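Local coordinates for protein Dye-decolorizing peroxidase (Irpex lacteus, PDB 7D8M) that binds heme b and probably acts as a peroxidase, as a member of the dye-decolorizing peroxidase family, at residues 94-99 and 107-112; 220-225 and 371-376. All coordinates share one frame; numbering follows the deposited sequence.

From the N terminus, the chain first meets contact 1, where helix 95-102 is touched again, a few residues on, by the loop leading to strand 120-126; this short loop closes inside the dimeric alpha+beta barrel domain. Contact 2 opens only afterwards and spans 145 intervening residues, bringing strand 217-226 against helix 373-381 at the heme. The two loops therefore follow in series, without nesting or crossing. Their centres lie about 13 Å apart, and the helix of contact 1 bridges to both segments of contact 2: Asp-98 OD2 forms a salt bridge with Arg-374 NE at 2.8 Å, and Gln-95 NE2 probably hydrogen-bonds Phe-221 O at 3.0 Å.

Contact 1. Residues 94-99 and 107-112; sequences GQFKDS and STWEEA
Phe-96 and Trp-109 meet as an offset edge-to-face aromatic pair where helix 95-102 of the DyP-type fold is covered by the loop that follows it. The evidence is a centroid separation of 5.4 Å between the phenyl ring and the six-membered indole ring, with planes turned 62° apart. CD1 of Phe-96 comes to 3.6 Å from CZ3 of Trp-109; with Phe-96 CG anti to the backbone N of its own residue (chi1 -173°), the phenyl ring presents its edge to the indole face. Further van der Waals contacts come from the helix itself: Phe-96 CA lies 3.6 Å from Trp-109 CH2, and Ser-99 CB packs 3.7 Å from Trp-109 CZ2. Gln-95 has an extended side chain whose amide plane stands nearly perpendicular to the indole plane, its OE1 3.7 Å from CH2 of Trp-109. No hydrogen bond joins the two segments. The polar ends are held elsewhere: Trp-109 NE1 bonds Asp-104 OD2, while Gln-95 OE1 accepts from Arg-222 NH2. Within the helix, Phe-96 O accepts from Ser-99 N and, at 2.8 Å, from Ser-99 OG, both on one face of the carbonyl plane, the hydroxyl oxygen lying 22° out of it.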
ATOM      1  N   GLY A  94      -4.194 -10.368 -13.898  1.00 30.87           N
ATOM      2  CA  GLY A  94      -5.226 -10.049 -12.925  1.00 28.22           C
ATOM      3  C   GLY A  94      -4.875 -10.636 -11.574  1.00 29.01           C
ATOM      4  O   GLY A  94      -4.172 -11.648 -11.510  1.00 28.38           O
ATOM      5  N   GLN A  95      -5.358 -10.023 -10.490  1.00 27.70           N
ATOM      6  CA  GLN A  95      -4.909 -10.424  -9.161  1.00 28.12           C
ATOM      7  C   GLN A  95      -5.485 -11.771  -8.751  1.00 30.78           C
ATOM      8  O   GLN A  95      -4.845 -12.512  -7.991  1.00 29.03           O
ATOM      9  CB  GLN A  95      -5.273  -9.350  -8.131  1.00 27.17           C
ATOM     10  CG  GLN A  95      -4.616  -9.550  -6.745  1.00 25.31           C
ATOM     11  CD  GLN A  95      -5.039  -8.477  -5.750  1.00 24.61           C
ATOM     12  OE1 GLN A  95      -5.696  -8.768  -4.758  1.00 26.79           O
ATOM     13  NE2 GLN A  95      -4.675  -7.226  -6.027  1.00 24.14           N
ATOM     14  N   PHE A  96      -6.672 -12.117  -9.246  1.00 26.24           N
ATOM     15  CA  PHE A  96      -7.279 -13.388  -8.870  1.00 26.74           C
ATOM     16  C   PHE A  96      -6.446 -14.551  -9.383  1.00 31.73           C
ATOM     17  O   PHE A  96      -6.129 -15.486  -8.637  1.00 32.36           O
ATOM     18  CB  PHE A  96      -8.702 -13.470  -9.419  1.00 30.52           C
ATOM     19  CG  PHE A  96      -9.466 -14.660  -8.938  1.00 32.96           C
ATOM     20  CD1 PHE A  96      -9.708 -14.844  -7.586  1.00 31.79           C
ATOM     21  CD2 PHE A  96      -9.958 -15.591  -9.840  1.00 35.70           C
ATOM     22  CE1 PHE A  96     -10.418 -15.937  -7.137  1.00 33.61           C
ATOM     23  CE2 PHE A  96     -10.675 -16.686  -9.403  1.00 34.00           C
ATOM     24  CZ  PHE A  96     -10.904 -16.861  -8.047  1.00 37.53           C
ATOM     25  N   LYS A  97      -6.094 -14.508 -10.669  1.00 32.32           N
ATOM     26  CA  LYS A  97      -5.210 -15.515 -11.233  1.00 33.95           C
ATOM     27  C   LYS A  97      -3.867 -15.519 -10.513  1.00 31.41           C
ATOM     28  O   LYS A  97      -3.353 -16.581 -10.143  1.00 32.47           O
ATOM     29  CB  LYS A  97      -5.024 -15.257 -12.729  1.00 31.20           C
ATOM     30  CG  LYS A  97      -4.010 -16.161 -13.396  1.00 34.27           C
ATOM     31  CD  LYS A  97      -3.871 -15.825 -14.869  1.00 37.99           C
ATOM     32  CE  LYS A  97      -2.921 -16.791 -15.564  1.00 47.22           C
ATOM     33  NZ  LYS A  97      -2.829 -16.500 -17.026  1.00 50.92           N
ATOM     34  N   ASP A  98      -3.305 -14.334 -10.275  1.00 29.29           N
ATOM     35  CA  ASP A  98      -2.001 -14.208  -9.634  1.00 30.41           C
ATOM     36  C   ASP A  98      -2.010 -14.571  -8.156  1.00 31.34           C
ATOM     37  O   ASP A  98      -0.926 -14.698  -7.566  1.00 32.55           O
ATOM     38  CB  ASP A  98      -1.482 -12.776  -9.797  1.00 28.59           C
ATOM     39  CG  ASP A  98       0.011 -12.664  -9.545  1.00 32.51           C
ATOM     40  OD1 ASP A  98       0.725 -13.643  -9.844  1.00 29.30           O
ATOM     41  OD2 ASP A  98       0.464 -11.600  -9.055  1.00 30.76           O
ATOM     42  N   SER A  99      -3.182 -14.778  -7.555  1.00 28.83           N
ATOM     43  CA  SER A  99      -3.261 -14.819  -6.100  1.00 26.68           C
ATOM     44  C   SER A  99      -2.441 -15.927  -5.429  1.00 33.05           C
ATOM     45  O   SER A  99      -1.961 -15.675  -4.311  1.00 30.37           O
ATOM     46  CB  SER A  99      -4.731 -14.896  -5.662  1.00 31.50           C
ATOM     47  OG  SER A  99      -5.311 -16.131  -6.003  1.00 31.31           O
ATOM     48  N   SER A 107     -10.706 -18.361  -0.614  1.00 33.17           N
ATOM     49  CA  SER A 107     -11.941 -18.572   0.131  1.00 31.72           C
ATOM     50  C   SER A 107     -12.274 -17.389   1.031  1.00 33.79           C
ATOM     51  O   SER A 107     -13.425 -17.260   1.462  1.00 34.63           O
ATOM     52  CB  SER A 107     -11.862 -19.860   0.958  1.00 35.21           C
ATOM     53  OG  SER A 107     -10.935 -19.747   2.027  1.00 39.71           O
ATOM     54  N   THR A 108     -11.309 -16.517   1.316  1.00 32.34           N
ATOM     55  CA  THR A 108     -11.569 -15.321   2.103  1.00 30.04           C
ATOM     56  C   THR A 108     -11.796 -14.076   1.246  1.00 30.98           C
ATOM     57  O   THR A 108     -11.986 -12.989   1.800  1.00 31.28           O
ATOM     58  CB  THR A 108     -10.422 -15.088   3.108  1.00 27.58           C
ATOM     59  OG1 THR A 108      -9.180 -14.867   2.417  1.00 28.48           O
ATOM     60  CG2 THR A 108     -10.269 -16.307   4.021  1.00 32.98           C
ATOM     61  N   TRP A 109     -11.829 -14.209  -0.083  1.00 30.35           N
ATOM     62  CA  TRP A 109     -11.953 -13.052  -0.963  1.00 30.16           C
ATOM     63  C   TRP A 109     -13.391 -12.556  -1.028  1.00 33.73           C
ATOM     64  O   TRP A 109     -14.337 -13.349  -1.038  1.00 32.23           O
ATOM     65  CB  TRP A 109     -11.493 -13.396  -2.378  1.00 29.70           C
ATOM     66  CG  TRP A 109     -10.047 -13.255  -2.593  1.00 29.96           C
ATOM     67  CD1 TRP A 109      -9.049 -13.609  -1.728  1.00 28.92           C
ATOM     68  CD2 TRP A 109      -9.404 -12.731  -3.757  1.00 30.17           C
ATOM     69  NE1 TRP A 109      -7.826 -13.337  -2.285  1.00 30.26           N
ATOM     70  CE2 TRP A 109      -8.016 -12.793  -3.530  1.00 27.56           C
ATOM     71  CE3 TRP A 109      -9.867 -12.203  -4.965  1.00 30.30           C
ATOM     72  CZ2 TRP A 109      -7.086 -12.343  -4.465  1.00 26.92           C
ATOM     73  CZ3 TRP A 109      -8.942 -11.762  -5.897  1.00 28.86           C
ATOM     74  CH2 TRP A 109      -7.569 -11.834  -5.640  1.00 27.63           C
ATOM     75  N   GLU A 110     -13.550 -11.232  -1.069  1.00 33.24           N
ATOM     76  CA  GLU A 110     -14.821 -10.653  -1.482  1.00 32.90           C
ATOM     77  C   GLU A 110     -15.221 -11.221  -2.835  1.00 31.31           C
ATOM     78  O   GLU A 110     -14.396 -11.327  -3.744  1.00 31.43           O
ATOM     79  CB  GLU A 110     -14.717  -9.129  -1.580  1.00 33.56           C
ATOM     80  CG  GLU A 110     -14.340  -8.437  -0.286  1.00 36.86           C
ATOM     81  CD  GLU A 110     -15.437  -8.488   0.770  1.00 40.12           C
ATOM     82  OE1 GLU A 110     -16.630  -8.608   0.401  1.00 42.08           O
ATOM     83  OE2 GLU A 110     -15.087  -8.414   1.974  1.00 44.28           O
ATOM     84  N   GLU A 111     -16.500 -11.578  -2.967  1.00 35.07           N
ATOM     85  CA  GLU A 111     -16.946 -12.298  -4.157  1.00 34.66           C
ATOM     86  C   GLU A 111     -16.684 -11.505  -5.433  1.00 37.15           C
ATOM     87  O   GLU A 111     -16.246 -12.071  -6.442  1.00 34.38           O
ATOM     88  CB  GLU A 111     -18.430 -12.639  -4.029  1.00 40.57           C
ATOM     89  CG  GLU A 111     -18.981 -13.441  -5.191  1.00 41.52           C
ATOM     90  CD  GLU A 111     -18.325 -14.807  -5.318  1.00 45.24           C
ATOM     91  OE1 GLU A 111     -17.889 -15.364  -4.284  1.00 50.46           O
ATOM     92  OE2 GLU A 111     -18.250 -15.328  -6.455  1.00 48.17           O
ATOM     93  N   ALA A 112     -16.933 -10.189  -5.406  1.00 35.57           N
ATOM     94  CA  ALA A 112     -16.791  -9.371  -6.608  1.00 35.43           C
ATOM     95  C   ALA A 112     -15.395  -9.445  -7.212  1.00 33.22           C
ATOM     96  O   ALA A 112     -15.242  -9.226  -8.420  1.00 32.89           O
ATOM     97  CB  ALA A 112     -17.138  -7.911  -6.301  1.00 29.89           C
TER

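Contact 2. Residues 220-225 and 371-376; sequences VFRKLK and NGFRFQ. With HEM (protoporphyrin IX containing Fe), chain B.
Phe-373 and Val-220 cross at about a right angle, with methyl CG1 of the valine resting over one face of the phenyl ring. This is a CH-pi contact: CG1 of Val-220 is 3.8 Å from the centroid of the Phe-373 ring and 16° off its normal. The second methyl, CG2 of Val-220, lies nearer the base of the side chain, 3.9 Å from Phe-373 CB. The contact thus sets strand 217-226, an inner strand of the antiparallel sheet ordered 334-340, 359-366, 217-226, 428-438, against the first turn of helix 373-381, whose N-cap position is Gly-372. Arg-222 also crosses the phenylalanine nearly perpendicularly, but meets the far end of the ring obliquely, its CD 3.4 Å from Phe-373 CZ. Bends at chi2 and chi3 (92°) carry the guanidinium past the ring, the two planes 54° apart, to a salt bridge from NH2 to Asp-104 OD2. Both segments also line the heme pocket of this DyP-type peroxidase. Phe-373 CD1 approaches vinyl atom CBC of the porphyrin to 3.4 Å, while Leu-224 CD1 lies 3.7 Å from CAB of the other vinyl group.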
ATOM      1  N   VAL A 220      -2.139  -1.156  -7.353  1.00 23.41           N
ATOM      2  CA  VAL A 220      -2.501  -2.411  -6.703  1.00 23.58           C
ATOM      3  C   VAL A 220      -3.482  -2.110  -5.580  1.00 26.32           C
ATOM      4  O   VAL A 220      -3.175  -1.321  -4.679  1.00 23.66           O
ATOM      5  CB  VAL A 220      -1.270  -3.140  -6.144  1.00 24.88           C
ATOM      6  CG1 VAL A 220      -1.740  -4.339  -5.329  1.00 23.81           C
ATOM      7  CG2 VAL A 220      -0.329  -3.565  -7.267  1.00 26.23           C
ATOM      8  N   PHE A 221      -4.648  -2.753  -5.608  1.00 23.18           N
ATOM      9  CA  PHE A 221      -5.600  -2.650  -4.507  1.00 26.94           C
ATOM     10  C   PHE A 221      -5.738  -3.984  -3.784  1.00 26.26           C
ATOM     11  O   PHE A 221      -5.910  -5.032  -4.419  1.00 25.68           O
ATOM     12  CB  PHE A 221      -6.985  -2.183  -4.968  1.00 24.73           C
ATOM     13  CG  PHE A 221      -7.997  -2.137  -3.848  1.00 22.55           C
ATOM     14  CD1 PHE A 221      -8.159  -0.983  -3.094  1.00 23.53           C
ATOM     15  CD2 PHE A 221      -8.761  -3.259  -3.525  1.00 24.72           C
ATOM     16  CE1 PHE A 221      -9.063  -0.937  -2.053  1.00 21.86           C
ATOM     17  CE2 PHE A 221      -9.672  -3.228  -2.482  1.00 25.20           C
ATOM     18  CZ  PHE A 221      -9.824  -2.061  -1.740  1.00 25.08           C
ATOM     19  N   ARG A 222      -5.702  -3.927  -2.451  1.00 23.46           N
ATOM     20  CA  ARG A 222      -5.958  -5.077  -1.596  1.00 23.69           C
ATOM     21  C   ARG A 222      -6.850  -4.643  -0.448  1.00 23.10           C
ATOM     22  O   ARG A 222      -6.531  -3.682   0.256  1.00 25.30           O
ATOM     23  CB  ARG A 222      -4.655  -5.668  -1.024  1.00 21.66           C
ATOM     24  CG  ARG A 222      -3.616  -6.074  -2.038  1.00 25.60           C
ATOM     25  CD  ARG A 222      -2.936  -7.385  -1.586  1.00 29.87           C
ATOM     26  NE  ARG A 222      -3.666  -8.477  -2.184  1.00 32.17           N
ATOM     27  CZ  ARG A 222      -3.687  -9.735  -1.782  1.00 27.53           C
ATOM     28  NH1 ARG A 222      -2.962 -10.172  -0.748  1.00 29.51           N
ATOM     29  NH2 ARG A 222      -4.458 -10.571  -2.462  1.00 27.81           N
ATOM     30  N   LYS A 223      -7.962  -5.340  -0.254  1.00 25.10           N
ATOM     31  CA  LYS A 223      -8.743  -5.201   0.968  1.00 24.92           C
ATOM     32  C   LYS A 223      -8.162  -6.154   2.009  1.00 21.08           C
ATOM     33  O   LYS A 223      -8.334  -7.374   1.899  1.00 23.79           O
ATOM     34  CB  LYS A 223     -10.215  -5.504   0.718  1.00 21.35           C
ATOM     35  CG  LYS A 223     -11.059  -5.346   1.968  1.00 23.96           C
ATOM     36  CD  LYS A 223     -12.550  -5.477   1.679  1.00 27.41           C
ATOM     37  CE  LYS A 223     -13.365  -5.292   2.947  1.00 26.68           C
ATOM     38  NZ  LYS A 223     -13.304  -6.505   3.818  1.00 27.56           N
ATOM     39  N   LEU A 224      -7.486  -5.601   3.027  1.00 22.53           N
ATOM     40  CA  LEU A 224      -6.765  -6.385   4.037  1.00 23.45           C
ATOM     41  C   LEU A 224      -7.475  -6.243   5.379  1.00 22.55           C
ATOM     42  O   LEU A 224      -7.343  -5.223   6.062  1.00 21.31           O
ATOM     43  CB  LEU A 224      -5.306  -5.946   4.123  1.00 22.68           C
ATOM     44  CG  LEU A 224      -4.542  -6.061   2.797  1.00 27.22           C
ATOM     45  CD1 LEU A 224      -3.128  -5.532   2.944  1.00 21.53           C
ATOM     46  CD2 LEU A 224      -4.544  -7.503   2.255  1.00 24.42           C
ATOM     47  N   LYS A 225      -8.247  -7.267   5.730  1.00 22.69           N
ATOM     48  CA  LYS A 225      -8.976  -7.300   6.992  1.00 25.39           C
ATOM     49  C   LYS A 225      -8.012  -7.501   8.159  1.00 25.67           C
ATOM     50  O   LYS A 225      -7.070  -8.285   8.062  1.00 24.59           O
ATOM     51  CB  LYS A 225      -9.999  -8.430   6.950  1.00 23.91           C
ATOM     52  CG  LYS A 225     -10.748  -8.688   8.238  1.00 23.84           C
ATOM     53  CD  LYS A 225     -11.490 -10.027   8.142  1.00 36.33           C
ATOM     54  CE  LYS A 225     -12.888  -9.967   8.748  1.00 40.18           C
ATOM     55  NZ  LYS A 225     -13.787 -10.957   8.083  1.00 46.80           N
ATOM     56  N   ASN A 371       7.868  -5.618  -9.396  1.00 25.79           N
ATOM     57  CA  ASN A 371       8.987  -5.031  -8.663  1.00 28.15           C
ATOM     58  C   ASN A 371       8.571  -4.301  -7.396  1.00 26.64           C
ATOM     59  O   ASN A 371       9.421  -4.066  -6.531  1.00 27.45           O
ATOM     60  CB  ASN A 371       9.755  -4.042  -9.542  1.00 29.80           C
ATOM     61  CG  ASN A 371      10.525  -4.720 -10.652  1.00 30.75           C
ATOM     62  OD1 ASN A 371      10.666  -5.949 -10.679  1.00 27.71           O
ATOM     63  ND2 ASN A 371      11.027  -3.918 -11.584  1.00 29.18           N
ATOM     64  N   GLY A 372       7.308  -3.921  -7.271  1.00 26.00           N
ATOM     65  CA  GLY A 372       6.861  -3.221  -6.083  1.00 29.49           C
ATOM     66  C   GLY A 372       6.066  -4.120  -5.162  1.00 25.96           C
ATOM     67  O   GLY A 372       6.634  -5.011  -4.516  1.00 27.93           O
ATOM     68  N   PHE A 373       4.746  -3.914  -5.125  1.00 26.62           N
ATOM     69  CA  PHE A 373       3.880  -4.703  -4.254  1.00 25.62           C
ATOM     70  C   PHE A 373       4.209  -6.189  -4.316  1.00 26.50           C
ATOM     71  O   PHE A 373       4.391  -6.847  -3.283  1.00 24.90           O
ATOM     72  CB  PHE A 373       2.417  -4.503  -4.638  1.00 23.59           C
ATOM     73  CG  PHE A 373       1.539  -5.615  -4.158  1.00 25.98           C
ATOM     74  CD1 PHE A 373       1.148  -5.677  -2.822  1.00 21.45           C
ATOM     75  CD2 PHE A 373       1.143  -6.634  -5.019  1.00 24.36           C
ATOM     76  CE1 PHE A 373       0.357  -6.716  -2.370  1.00 23.57           C
ATOM     77  CE2 PHE A 373       0.355  -7.670  -4.561  1.00 23.12           C
ATOM     78  CZ  PHE A 373      -0.039  -7.712  -3.243  1.00 23.28           C
ATOM     79  N   ARG A 374       4.277  -6.737  -5.533  1.00 25.26           N
ATOM     80  CA  ARG A 374       4.359  -8.183  -5.691  1.00 27.30           C
ATOM     81  C   ARG A 374       5.683  -8.723  -5.162  1.00 23.08           C
ATOM     82  O   ARG A 374       5.725  -9.801  -4.552  1.00 25.73           O
ATOM     83  CB  ARG A 374       4.169  -8.543  -7.166  1.00 24.98           C
ATOM     84  CG  ARG A 374       3.951 -10.027  -7.452  1.00 26.65           C
ATOM     85  CD  ARG A 374       3.735 -10.240  -8.961  1.00 26.22           C
ATOM     86  NE  ARG A 374       3.278 -11.589  -9.273  1.00 29.01           N
ATOM     87  CZ  ARG A 374       4.096 -12.613  -9.504  1.00 29.81           C
ATOM     88  NH1 ARG A 374       5.408 -12.429  -9.449  1.00 24.77           N
ATOM     89  NH2 ARG A 374       3.602 -13.812  -9.781  1.00 29.12           N
ATOM     90  N   PHE A 375       6.776  -7.999  -5.410  1.00 24.44           N
ATOM     91  CA  PHE A 375       8.083  -8.397  -4.894  1.00 25.99           C
ATOM     92  C   PHE A 375       8.127  -8.281  -3.373  1.00 27.94           C
ATOM     93  O   PHE A 375       8.620  -9.182  -2.678  1.00 27.69           O
ATOM     94  CB  PHE A 375       9.168  -7.521  -5.535  1.00 26.91           C
ATOM     95  CG  PHE A 375      10.515  -8.189  -5.657  1.00 30.71           C
ATOM     96  CD1 PHE A 375      10.719  -9.211  -6.568  1.00 30.02           C
ATOM     97  CD2 PHE A 375      11.586  -7.770  -4.875  1.00 31.00           C
ATOM     98  CE1 PHE A 375      11.963  -9.815  -6.689  1.00 28.75           C
ATOM     99  CE2 PHE A 375      12.834  -8.371  -4.987  1.00 29.32           C
ATOM    100  CZ  PHE A 375      13.020  -9.393  -5.895  1.00 32.70           C
ATOM    101  N   GLN A 376       7.627  -7.160  -2.846  1.00 26.28           N
ATOM    102  CA  GLN A 376       7.599  -6.945  -1.404  1.00 25.81           C
ATOM    103  C   GLN A 376       6.813  -8.043  -0.707  1.00 27.57           C
ATOM    104  O   GLN A 376       7.228  -8.546   0.350  1.00 24.47           O
ATOM    105  CB  GLN A 376       6.997  -5.571  -1.094  1.00 25.48           C
ATOM    106  CG  GLN A 376       7.858  -4.382  -1.536  1.00 25.29           C
ATOM    107  CD  GLN A 376       7.063  -3.078  -1.584  1.00 24.51           C
ATOM    108  OE1 GLN A 376       5.959  -2.999  -1.055  1.00 22.91           O
ATOM    109  NE2 GLN A 376       7.616  -2.065  -2.231  1.00 26.24           N
TER
HETATM  110  CHA HEM B 601       5.338   0.348   6.241  1.00 25.46           C
HETATM  111  CHB HEM B 601       1.409  -1.431   8.459  1.00 24.76           C
HETATM  112  CHC HEM B 601       0.367  -4.006   4.472  1.00 23.29           C
HETATM  113  CHD HEM B 601       4.555  -2.612   2.461  1.00 22.95           C
HETATM  114  C1A HEM B 601       4.362   0.115   7.184  1.00 23.50           C
HETATM  115  C2A HEM B 601       4.246   0.767   8.475  1.00 26.99           C
HETATM  116  C3A HEM B 601       3.147   0.280   9.079  1.00 25.45           C
HETATM  117  C4A HEM B 601       2.541  -0.690   8.193  1.00 25.09           C
HETATM  118  CMA HEM B 601       2.587   0.647  10.465  1.00 22.58           C
HETATM  119  CAA HEM B 601       5.230   1.840   9.016  1.00 25.80           C
HETATM  120  CBA HEM B 601       4.781   3.235   8.584  1.00 28.15           C
HETATM  121  CGA HEM B 601       5.589   3.739   7.404  1.00 29.49           C
HETATM  122  O1A HEM B 601       6.807   3.451   7.336  1.00 32.36           O
HETATM  123  O2A HEM B 601       5.019   4.460   6.537  1.00 29.11           O
HETATM  124  C1B HEM B 601       0.775  -2.249   7.555  1.00 24.62           C
HETATM  125  C2B HEM B 601      -0.506  -2.882   7.768  1.00 25.16           C
HETATM  126  C3B HEM B 601      -0.787  -3.604   6.666  1.00 21.93           C
HETATM  127  C4B HEM B 601       0.298  -3.432   5.726  1.00 22.28           C
HETATM  128  CMB HEM B 601      -1.329  -2.737   9.081  1.00 22.30           C
HETATM  129  CAB HEM B 601      -2.036  -4.459   6.337  1.00 22.66           C
HETATM  130  CBB HEM B 601      -3.209  -4.324   6.965  1.00 22.80           C
HETATM  131  C1C HEM B 601       1.437  -3.921   3.597  1.00 23.08           C
HETATM  132  C2C HEM B 601       1.609  -4.660   2.358  1.00 24.02           C
HETATM  133  C3C HEM B 601       2.770  -4.266   1.797  1.00 24.27           C
HETATM  134  C4C HEM B 601       3.372  -3.284   2.680  1.00 24.03           C
HETATM  135  CMC HEM B 601       0.574  -5.681   1.824  1.00 23.46           C
HETATM  136  CAC HEM B 601       3.452  -4.739   0.487  1.00 25.21           C
HETATM  137  CBC HEM B 601       3.214  -5.937  -0.073  1.00 26.35           C
HETATM  138  C1D HEM B 601       5.063  -1.602   3.250  1.00 23.54           C
HETATM  139  C2D HEM B 601       6.148  -0.693   2.916  1.00 23.58           C
HETATM  140  C3D HEM B 601       6.363   0.113   3.956  1.00 24.86           C
HETATM  141  C4D HEM B 601       5.421  -0.247   4.999  1.00 27.14           C
HETATM  142  CMD HEM B 601       6.942  -0.653   1.600  1.00 20.43           C
HETATM  143  CAD HEM B 601       7.432   1.221   4.038  1.00 24.10           C
HETATM  144  CBD HEM B 601       8.729   0.603   4.570  1.00 24.95           C
HETATM  145  CGD HEM B 601       9.863   1.606   4.582  1.00 28.35           C
HETATM  146  O1D HEM B 601      10.648   1.603   5.566  1.00 25.74           O
HETATM  147  O2D HEM B 601       9.984   2.415   3.619  1.00 26.41           O
HETATM  148  NA  HEM B 601       3.315  -0.769   7.051  1.00 22.91           N
HETATM  149  NB  HEM B 601       1.245  -2.601   6.297  1.00 20.72           N
HETATM  150  NC  HEM B 601       2.532  -3.106   3.760  1.00 22.52           N
HETATM  151  ND  HEM B 601       4.627  -1.291   4.527  1.00 22.77           N
HETATM  152 FE   HEM B 601       2.995  -2.081   5.472  1.00 23.99          FE